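PDB 2CU2: putative mannose-1-phosphate guanylyl transferase from Thermus thermophilus, which probably catalyses the transfer of a guanylyl group from GTP to mannose 1-phosphate, yielding GDP-mannose and pyrophosphate. Local coordinates for residues M197-H208 with L228-M238; L96-P107 with G187-A195. All coordinates share one frame; numbering follows the deposited sequence.

Contact 1 (M197-H208 with L228-M238); sequences MAELFRRHLPSH and LPKISIDYGVM
Two helices of the GT-A-like nucleotidyltransferase domain, 194-204 and 233-238, meet here nearly at right angles (82° between the short axes), with Val237 packed between them. Its CG1, anti to the backbone N (chi1 168°), meets Leu200 CD1 at 3.8 Å and also touches Met197 SD. Its CG2 lies in the ring plane of Phe201, at the edge, with Phe201 CE1 4.0 Å away, and it also meets Leu205 CD2. A branched, compact valine can thus serve four partners at once. Met197, flexible and bent at chi2 and chi3, carries its CE to Met238 CE (3.7 Å) and meets Ile233 CD1 tip to tip. Gly236 suits its place because a CB there would press on Leu205 CD2.

The second cluster centres on the His208 ring. Leu228 CD1 sits over one face, 3.6 Å from the ring centroid, a CH-pi contact, while Leu205 CD2, from its own segment, lies toward the rim of the opposite face. In the ring plane, His208 ND1 shares a hydrogen bond with Ser207 OG (2.9 Å), and NE2 binds a water at 2.7 Å that donates to Pro229 O. The buried imidazole therefore has a partner at both nitrogens, which probably limits its rotation. Beyond the segments, Arg82 and Thr84 bond to Leu228 O and Ile233 N. The whole is an apolar helix-helix crossing, continued along the incoming loop by a histidine ring held between two leucine methyls.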
loop_
_atom_site.group_PDB
_atom_site.type_symbol
_atom_site.label_atom_id
_atom_site.label_comp_id
_atom_site.label_asym_id
_atom_site.label_seq_id
_atom_site.Cartn_x
_atom_site.Cartn_y
_atom_site.Cartn_z
ATOM N N MET A 197 27.817 35.515 -17.960
ATOM C CA MET A 197 27.785 34.068 -18.189
ATOM C C MET A 197 28.371 33.713 -19.558
ATOM O O MET A 197 29.029 32.698 -19.743
ATOM C CB MET A 197 26.341 33.562 -18.059
ATOM C CG MET A 197 26.190 32.047 -18.306
ATOM S SD MET A 197 27.332 31.037 -17.350
ATOM C CE MET A 197 26.479 31.079 -15.770
ATOM N N ALA A 198 28.082 34.582 -20.549
ATOM C CA ALA A 198 28.682 34.369 -21.859
ATOM C C ALA A 198 30.202 34.281 -21.746
ATOM O O ALA A 198 30.856 33.419 -22.317
ATOM C CB ALA A 198 28.297 35.539 -22.768
ATOM N N GLU A 199 30.764 35.249 -20.995
ATOM C CA GLU A 199 32.212 35.266 -20.812
ATOM C C GLU A 199 32.693 34.033 -20.043
ATOM O O GLU A 199 33.774 33.512 -20.268
ATOM C CB GLU A 199 32.591 36.551 -20.069
ATOM C CG GLU A 199 34.106 36.728 -19.888
ATOM C CD GLU A 199 34.825 36.519 -21.206
ATOM O OE1 GLU A 199 34.290 36.889 -22.236
ATOM O OE2 GLU A 199 35.962 36.053 -21.178
ATOM N N LEU A 200 31.867 33.588 -19.077
ATOM C CA LEU A 200 32.242 32.383 -18.344
ATOM C C LEU A 200 32.273 31.154 -19.256
ATOM O O LEU A 200 33.107 30.269 -19.122
ATOM C CB LEU A 200 31.243 32.167 -17.202
ATOM C CG LEU A 200 31.525 33.064 -15.992
ATOM C CD1 LEU A 200 30.496 32.893 -14.878
ATOM C CD2 LEU A 200 32.882 32.817 -15.335
ATOM N N PHE A 201 31.283 31.088 -20.176
ATOM C CA PHE A 201 31.294 29.990 -21.142
ATOM C C PHE A 201 32.610 30.003 -21.932
ATOM O O PHE A 201 33.267 28.991 -22.142
ATOM C CB PHE A 201 30.120 30.166 -22.125
ATOM C CG PHE A 201 28.798 29.668 -21.583
ATOM C CD1 PHE A 201 28.742 28.892 -20.428
ATOM C CD2 PHE A 201 27.631 29.970 -22.271
ATOM C CE1 PHE A 201 27.509 28.434 -19.966
ATOM C CE2 PHE A 201 26.404 29.511 -21.802
ATOM C CZ PHE A 201 26.336 28.743 -20.645
ATOM N N ARG A 202 32.965 31.217 -22.407
ATOM C CA ARG A 202 34.178 31.375 -23.209
ATOM C C ARG A 202 35.429 30.860 -22.482
ATOM O O ARG A 202 36.316 30.254 -23.068
ATOM C CB ARG A 202 34.341 32.860 -23.537
ATOM C CG ARG A 202 35.729 33.186 -24.087
ATOM C CD ARG A 202 35.662 34.123 -25.298
ATOM N NE ARG A 202 36.771 35.082 -25.269
ATOM C CZ ARG A 202 36.483 36.348 -24.913
ATOM N NH1 ARG A 202 35.242 36.684 -24.600
ATOM N NH2 ARG A 202 37.458 37.261 -24.868
ATOM N N ARG A 203 35.494 31.150 -21.162
ATOM C CA ARG A 203 36.704 30.803 -20.404
ATOM C C ARG A 203 36.762 29.325 -19.973
ATOM O O ARG A 203 37.797 28.682 -20.041
ATOM C CB ARG A 203 36.781 31.675 -19.148
ATOM C CG ARG A 203 36.960 33.166 -19.428
ATOM C CD ARG A 203 36.917 33.989 -18.133
ATOM N NE ARG A 203 37.073 35.413 -18.423
ATOM C CZ ARG A 203 36.802 36.301 -17.442
ATOM N NH1 ARG A 203 36.413 35.890 -16.244
ATOM N NH2 ARG A 203 36.938 37.602 -17.692
ATOM N N HIS A 204 35.628 28.793 -19.443
ATOM C CA HIS A 204 35.683 27.427 -18.883
ATOM C C HIS A 204 34.812 26.389 -19.612
ATOM O O HIS A 204 34.823 25.212 -19.280
ATOM C CB HIS A 204 35.293 27.440 -17.394
ATOM C CG HIS A 204 35.818 28.660 -16.700
ATOM N ND1 HIS A 204 35.150 29.835 -16.665
ATOM C CD2 HIS A 204 36.980 28.785 -15.933
ATOM C CE1 HIS A 204 35.901 30.658 -15.912
ATOM N NE2 HIS A 204 37.004 30.056 -15.461
ATOM N N LEU A 205 34.006 26.840 -20.595
ATOM C CA LEU A 205 33.094 25.893 -21.257
ATOM C C LEU A 205 32.912 26.196 -22.756
ATOM O O LEU A 205 31.851 26.597 -23.231
ATOM C CB LEU A 205 31.747 25.965 -20.535
ATOM C CG LEU A 205 30.880 24.707 -20.693
ATOM C CD1 LEU A 205 31.577 23.409 -20.294
ATOM C CD2 LEU A 205 29.624 24.766 -19.832
ATOM N N PRO A 206 34.041 26.034 -23.479
ATOM C CA PRO A 206 34.123 26.348 -24.912
ATOM C C PRO A 206 32.958 25.817 -25.751
ATOM O O PRO A 206 32.472 26.465 -26.674
ATOM C CB PRO A 206 35.454 25.779 -25.381
ATOM C CG PRO A 206 36.387 25.847 -24.184
ATOM C CD PRO A 206 35.342 25.586 -23.010
ATOM N N SER A 207 32.553 24.568 -25.458
ATOM C CA SER A 207 31.450 23.974 -26.206
ATOM C C SER A 207 30.185 24.843 -26.148
ATOM O O SER A 207 29.440 24.983 -27.109
ATOM C CB SER A 207 31.152 22.594 -25.616
ATOM O OG SER A 207 30.804 22.730 -24.237
ATOM N N HIS A 208 29.930 25.401 -24.947
ATOM C CA HIS A 208 28.716 26.198 -24.766
ATOM C C HIS A 208 28.875 27.627 -25.300
ATOM O O HIS A 208 27.929 28.267 -25.741
ATOM C CB HIS A 208 28.367 26.224 -23.269
ATOM C CG HIS A 208 27.784 24.899 -22.838
ATOM N ND1 HIS A 208 28.419 23.710 -22.996
ATOM C CD2 HIS A 208 26.528 24.652 -22.273
ATOM C CE1 HIS A 208 27.570 22.774 -22.519
ATOM N NE2 HIS A 208 26.430 23.311 -22.081
ATOM N N LEU A 228 26.207 19.046 -28.149
ATOM C CA LEU A 228 26.609 19.639 -26.879
ATOM C C LEU A 228 26.853 18.540 -25.834
ATOM O O LEU A 228 26.133 17.552 -25.762
ATOM C CB LEU A 228 25.417 20.520 -26.461
ATOM C CG LEU A 228 25.715 21.635 -25.454
ATOM C CD1 LEU A 228 26.715 22.679 -25.937
ATOM C CD2 LEU A 228 24.459 22.425 -25.117
ATOM N N PRO A 229 27.930 18.698 -25.039
ATOM C CA PRO A 229 28.225 17.756 -23.955
ATOM C C PRO A 229 27.268 17.962 -22.769
ATOM O O PRO A 229 26.903 19.078 -22.404
ATOM C CB PRO A 229 29.646 18.066 -23.515
ATOM C CG PRO A 229 29.860 19.545 -23.798
ATOM C CD PRO A 229 28.952 19.732 -25.089
ATOM N N LYS A 230 26.856 16.841 -22.145
ATOM C CA LYS A 230 25.963 16.925 -20.988
ATOM C C LYS A 230 26.732 17.256 -19.706
ATOM O O LYS A 230 27.559 16.489 -19.226
ATOM C CB LYS A 230 25.247 15.572 -20.831
ATOM C CG LYS A 230 24.297 15.534 -19.624
ATOM C CD LYS A 230 23.739 14.135 -19.355
ATOM C CE LYS A 230 22.929 14.057 -18.053
ATOM N NZ LYS A 230 21.879 13.043 -18.189
ATOM N N ILE A 231 26.474 18.465 -19.170
ATOM C CA ILE A 231 27.154 18.882 -17.947
ATOM C C ILE A 231 26.314 19.882 -17.156
ATOM O O ILE A 231 25.559 20.680 -17.704
ATOM C CB ILE A 231 28.504 19.500 -18.332
ATOM C CG1 ILE A 231 29.349 19.746 -17.082
ATOM C CG2 ILE A 231 28.281 20.854 -19.023
ATOM C CD1 ILE A 231 30.775 20.185 -17.408
ATOM N N SER A 232 26.417 19.798 -15.813
ATOM C CA SER A 232 25.706 20.755 -14.977
ATOM C C SER A 232 26.395 22.116 -15.018
ATOM O O SER A 232 27.561 22.245 -15.358
ATOM C CB SER A 232 25.674 20.225 -13.541
ATOM O OG SER A 232 26.864 20.614 -12.862
ATOM N N ILE A 233 25.620 23.165 -14.707
ATOM C CA ILE A 233 26.222 24.487 -14.693
ATOM C C ILE A 233 27.155 24.651 -13.492
ATOM O O ILE A 233 28.090 25.440 -13.490
ATOM C CB ILE A 233 25.100 25.520 -14.641
ATOM C CG1 ILE A 233 25.675 26.927 -14.807
ATOM C CG2 ILE A 233 24.398 25.451 -13.273
ATOM C CD1 ILE A 233 26.340 27.123 -16.173
ATOM N N ASP A 234 26.849 23.882 -12.428
ATOM C CA ASP A 234 27.674 23.939 -11.227
ATOM C C ASP A 234 29.100 23.451 -11.498
ATOM O O ASP A 234 30.086 24.044 -11.082
ATOM C CB ASP A 234 27.022 23.057 -10.160
ATOM C CG ASP A 234 25.658 23.625 -9.795
ATOM O OD1 ASP A 234 24.722 23.411 -10.565
ATOM O OD2 ASP A 234 25.543 24.254 -8.746
ATOM N N TYR A 235 29.185 22.299 -12.191
ATOM C CA TYR A 235 30.493 21.712 -12.463
ATOM C C TYR A 235 31.177 22.373 -13.661
ATOM O O TYR A 235 32.385 22.565 -13.700
ATOM C CB TYR A 235 30.292 20.220 -12.741
ATOM C CG TYR A 235 31.594 19.580 -13.073
ATOM C CD1 TYR A 235 32.600 19.514 -12.114
ATOM C CD2 TYR A 235 31.783 18.966 -14.313
ATOM C CE1 TYR A 235 33.776 18.829 -12.381
ATOM C CE2 TYR A 235 32.963 18.288 -14.584
ATOM C CZ TYR A 235 33.957 18.221 -13.626
ATOM O OH TYR A 235 35.126 17.529 -13.879
ATOM N N GLY A 236 30.358 22.694 -14.679
ATOM C CA GLY A 236 30.920 23.226 -15.914
ATOM C C GLY A 236 31.399 24.674 -15.765
ATOM O O GLY A 236 32.317 25.126 -16.437
ATOM N N VAL A 237 30.720 25.422 -14.876
ATOM C CA VAL A 237 31.031 26.844 -14.772
ATOM C C VAL A 237 31.309 27.287 -13.332
ATOM O O VAL A 237 32.345 27.854 -13.010
ATOM C CB VAL A 237 29.845 27.631 -15.330
ATOM C CG1 VAL A 237 29.991 29.111 -14.981
ATOM C CG2 VAL A 237 29.781 27.477 -16.838
ATOM N N MET A 238 30.315 27.046 -12.460
ATOM C CA MET A 238 30.379 27.608 -11.115
ATOM C C MET A 238 31.664 27.241 -10.366
ATOM O O MET A 238 32.301 28.068 -9.726
ATOM C CB MET A 238 29.152 27.127 -10.338
ATOM C CG MET A 238 27.859 27.769 -10.845
ATOM S SD MET A 238 28.056 29.527 -11.174
ATOM C CE MET A 238 26.690 29.719 -12.330
HETATM O O HOH W 1 25.319 21.133 -20.995
#

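Contact 2 (L96-P107 with G187-A195); sequences LKEGAERLLVLP and GGVFAFAPA
Strands 102-107 and 189-192 run antiparallel, and Leu103 with Phe192 and Val105 with Phe190 are their hydrogen-bonded pairs. Val105 N gives the straightest of the four bonds, to Phe190 O (2.8 Å, 170°), and Leu103 N reaches Phe192 O at the same length. Between them Leu104 and Ala191 form a non-hydrogen-bonded pair on the other face, where Leu104 CD1 presses to 3.5 Å from Ala191 CB; the small alanine suits so close an approach.

On the face of Leu103 and Val105, the Phe192 ring is brought back over its own strand pair by a chi1 of 48°, which sets CG between the backbone N and the carbonyl carbon. Leu103 O lies over the centre of one ring face, Leu103 CD2 is 3.9 Å from CE1, and Val105 CG2 is equally far from CZ. With an alanine in place of Phe192, Leu103 and Val105 would probably lose their shared cover, and a gap would open beside the strands. Pro194, a rigid residue suited to the first turn of a helix, is buried in the tight part too, its CG 3.3 Å from Ala100 O and its CB against Leu96 CD2 (3.6 Å).

The loose, solvent side holds Gly99, Glu101 and, at the rim, Leu96 and Ala195; the positive phi of Gly99 closes a Schellman motif. Arg102 NH1 bonds to Glu101 O, and its NE to Leu126 O.

Strand 3-8 pairs with the other edge of 102-107; Val88 and Val92 of helix 83-98 back Val105 and Leu103, and helix 115-128 covers Leu104, Val189 and Ala191.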
loop_
_atom_site.group_PDB
_atom_site.type_symbol
_atom_site.label_atom_id
_atom_site.label_comp_id
_atom_site.label_asym_id
_atom_site.label_seq_id
_atom_site.Cartn_x
_atom_site.Cartn_y
_atom_site.Cartn_z
ATOM N N LEU A 96 19.852 37.576 -23.819
ATOM C CA LEU A 96 20.691 38.469 -24.607
ATOM C C LEU A 96 19.889 39.244 -25.653
ATOM O O LEU A 96 19.897 40.468 -25.706
ATOM C CB LEU A 96 21.774 37.632 -25.290
ATOM C CG LEU A 96 22.941 37.313 -24.352
ATOM C CD1 LEU A 96 23.954 36.356 -24.985
ATOM C CD2 LEU A 96 23.726 38.557 -23.936
ATOM N N LYS A 97 19.207 38.491 -26.538
ATOM C CA LYS A 97 18.471 39.152 -27.610
ATOM C C LYS A 97 17.171 39.790 -27.113
ATOM O O LYS A 97 16.475 40.496 -27.831
ATOM C CB LYS A 97 18.190 38.140 -28.721
ATOM C CG LYS A 97 17.313 36.977 -28.257
ATOM C CD LYS A 97 17.551 35.714 -29.087
ATOM C CE LYS A 97 16.247 35.087 -29.592
ATOM N NZ LYS A 97 16.418 33.641 -29.726
ATOM N N GLU A 98 16.829 39.484 -25.848
ATOM C CA GLU A 98 15.713 40.185 -25.225
ATOM C C GLU A 98 16.192 41.493 -24.586
ATOM O O GLU A 98 15.419 42.349 -24.179
ATOM C CB GLU A 98 15.099 39.275 -24.159
ATOM C CG GLU A 98 14.039 38.331 -24.731
ATOM C CD GLU A 98 13.072 39.118 -25.589
ATOM O OE1 GLU A 98 12.768 40.251 -25.244
ATOM O OE2 GLU A 98 12.619 38.579 -26.597
ATOM N N GLY A 99 17.531 41.603 -24.473
ATOM C CA GLY A 99 18.119 42.830 -23.945
ATOM C C GLY A 99 18.078 42.868 -22.416
ATOM O O GLY A 99 18.066 43.919 -21.789
ATOM N N ALA A 100 18.020 41.666 -21.816
ATOM C CA ALA A 100 17.931 41.592 -20.361
ATOM C C ALA A 100 19.237 42.020 -19.690
ATOM O O ALA A 100 20.331 41.720 -20.148
ATOM C CB ALA A 100 17.595 40.151 -19.977
ATOM N N GLU A 101 19.102 42.740 -18.583
ATOM C CA GLU A 101 20.259 43.209 -17.821
ATOM C C GLU A 101 20.624 42.194 -16.746
ATOM O O GLU A 101 21.740 42.189 -16.229
ATOM C CB GLU A 101 19.947 44.541 -17.144
ATOM C CG GLU A 101 19.765 45.708 -18.092
ATOM C CD GLU A 101 19.013 46.850 -17.441
ATOM O OE1 GLU A 101 17.769 46.877 -17.552
ATOM O OE2 GLU A 101 19.663 47.709 -16.812
ATOM N N ARG A 102 19.664 41.344 -16.404
ATOM C CA ARG A 102 19.877 40.334 -15.383
ATOM C C ARG A 102 19.125 39.056 -15.712
ATOM O O ARG A 102 18.012 39.093 -16.250
ATOM C CB ARG A 102 19.394 40.845 -14.021
ATOM C CG ARG A 102 20.226 41.954 -13.413
ATOM C CD ARG A 102 21.504 41.413 -12.802
ATOM N NE ARG A 102 22.225 42.447 -12.062
ATOM C CZ ARG A 102 22.960 43.401 -12.626
ATOM N NH1 ARG A 102 23.079 43.454 -13.946
ATOM N NH2 ARG A 102 23.567 44.308 -11.868
ATOM N N LEU A 103 19.742 37.926 -15.395
ATOM C CA LEU A 103 19.098 36.641 -15.603
ATOM C C LEU A 103 19.160 35.867 -14.291
ATOM O O LEU A 103 20.225 35.699 -13.693
ATOM C CB LEU A 103 19.775 35.831 -16.716
ATOM C CG LEU A 103 19.149 34.446 -16.907
ATOM C CD1 LEU A 103 17.682 34.587 -17.296
ATOM C CD2 LEU A 103 19.922 33.660 -17.959
ATOM N N LEU A 104 17.998 35.412 -13.850
ATOM C CA LEU A 104 17.885 34.651 -12.623
ATOM C C LEU A 104 17.657 33.197 -13.052
ATOM O O LEU A 104 16.825 32.926 -13.918
ATOM C CB LEU A 104 16.696 35.193 -11.831
ATOM C CG LEU A 104 16.681 35.145 -10.309
ATOM C CD1 LEU A 104 18.033 35.545 -9.736
ATOM C CD2 LEU A 104 15.583 36.089 -9.831
ATOM N N VAL A 105 18.419 32.273 -12.482
ATOM C CA VAL A 105 18.275 30.864 -12.827
ATOM C C VAL A 105 17.858 30.069 -11.596
ATOM O O VAL A 105 18.534 30.107 -10.569
ATOM C CB VAL A 105 19.600 30.281 -13.371
ATOM C CG1 VAL A 105 19.496 28.772 -13.491
ATOM C CG2 VAL A 105 19.922 30.894 -14.722
ATOM N N LEU A 106 16.745 29.348 -11.694
ATOM C CA LEU A 106 16.286 28.565 -10.557
ATOM C C LEU A 106 15.601 27.247 -10.896
ATOM O O LEU A 106 14.934 27.114 -11.925
ATOM C CB LEU A 106 15.341 29.398 -9.692
ATOM C CG LEU A 106 14.193 30.077 -10.435
ATOM C CD1 LEU A 106 12.859 29.599 -9.894
ATOM C CD2 LEU A 106 14.328 31.576 -10.278
ATOM N N PRO A 107 15.764 26.242 -10.020
ATOM C CA PRO A 107 15.109 24.945 -10.135
ATOM C C PRO A 107 13.638 25.027 -9.728
ATOM O O PRO A 107 13.229 25.849 -8.920
ATOM C CB PRO A 107 15.853 23.972 -9.231
ATOM C CG PRO A 107 16.515 24.801 -8.139
ATOM C CD PRO A 107 16.576 26.255 -8.810
ATOM N N GLY A 187 22.145 26.279 -3.096
ATOM C CA GLY A 187 20.692 26.285 -3.234
ATOM C C GLY A 187 20.224 26.091 -4.688
ATOM O O GLY A 187 19.040 25.983 -4.977
ATOM N N GLY A 188 21.189 26.096 -5.632
ATOM C CA GLY A 188 20.725 25.787 -6.982
ATOM C C GLY A 188 20.205 27.029 -7.720
ATOM O O GLY A 188 19.689 26.959 -8.827
ATOM N N VAL A 189 20.315 28.193 -7.051
ATOM C CA VAL A 189 19.850 29.427 -7.679
ATOM C C VAL A 189 21.010 30.371 -8.008
ATOM O O VAL A 189 21.981 30.495 -7.274
ATOM C CB VAL A 189 18.872 30.115 -6.727
ATOM C CG1 VAL A 189 18.389 31.429 -7.334
ATOM C CG2 VAL A 189 17.680 29.213 -6.475
ATOM N N PHE A 190 20.898 31.025 -9.180
ATOM C CA PHE A 190 21.988 31.889 -9.622
ATOM C C PHE A 190 21.470 33.196 -10.234
ATOM O O PHE A 190 20.374 33.267 -10.774
ATOM C CB PHE A 190 22.817 31.124 -10.655
ATOM C CG PHE A 190 23.294 29.829 -10.067
ATOM C CD1 PHE A 190 22.608 28.653 -10.349
ATOM C CD2 PHE A 190 24.420 29.806 -9.262
ATOM C CE1 PHE A 190 23.058 27.451 -9.825
ATOM C CE2 PHE A 190 24.867 28.594 -8.741
ATOM C CZ PHE A 190 24.189 27.414 -9.021
ATOM N N ALA A 191 22.302 34.244 -10.093
ATOM C CA ALA A 191 21.948 35.539 -10.661
ATOM C C ALA A 191 23.169 36.221 -11.278
ATOM O O ALA A 191 24.222 36.336 -10.664
ATOM C CB ALA A 191 21.377 36.411 -9.542
ATOM N N PHE A 192 23.007 36.620 -12.552
ATOM C CA PHE A 192 24.105 37.278 -13.248
ATOM C C PHE A 192 23.600 38.029 -14.478
ATOM O O PHE A 192 22.526 37.773 -15.003
ATOM C CB PHE A 192 25.099 36.202 -13.686
ATOM C CG PHE A 192 24.371 35.076 -14.365
ATOM C CD1 PHE A 192 24.069 35.165 -15.719
ATOM C CD2 PHE A 192 24.021 33.946 -13.643
ATOM C CE1 PHE A 192 23.416 34.115 -16.350
ATOM C CE2 PHE A 192 23.368 32.897 -14.283
ATOM C CZ PHE A 192 23.063 32.976 -15.637
ATOM N N ALA A 193 24.394 39.023 -14.911
ATOM C CA ALA A 193 24.124 39.599 -16.218
ATOM C C ALA A 193 24.463 38.583 -17.306
ATOM O O ALA A 193 25.445 37.852 -17.229
ATOM C CB ALA A 193 24.990 40.848 -16.384
ATOM N N PRO A 194 23.589 38.500 -18.320
ATOM C CA PRO A 194 23.776 37.548 -19.402
ATOM C C PRO A 194 25.214 37.541 -19.940
ATOM O O PRO A 194 25.791 36.502 -20.238
ATOM C CB PRO A 194 22.774 37.897 -20.497
ATOM C CG PRO A 194 21.644 38.686 -19.841
ATOM C CD PRO A 194 22.367 39.266 -18.530
ATOM N N ALA A 195 25.793 38.752 -20.084
ATOM C CA ALA A 195 27.150 38.829 -20.622
ATOM C C ALA A 195 28.181 38.104 -19.742
ATOM O O ALA A 195 29.105 37.466 -20.220
ATOM C CB ALA A 195 27.541 40.300 -20.785
#

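In the fold
Contacts 1 and 2 follow in series along the chain, their centres about 14 Å apart, and helix 194-204 belongs to both: it starts at the end of strand 184-192 in contact 2 and supplies much of one side of contact 1. They also touch directly. Met197 CB lies 3.4 Å from Phe192 CE1, and Met238 CG comes within 3.8 Å of Phe190 CE2, so the phenylalanines of strand 184-192 form part of the bed for the crossing helices. Helix 83-98 adds to this layer, with Val92 meeting both Met197 and Leu103. Together they join sheet and helices of the nucleotidyltransferase domain; no bound ligand marks the active site among these segments.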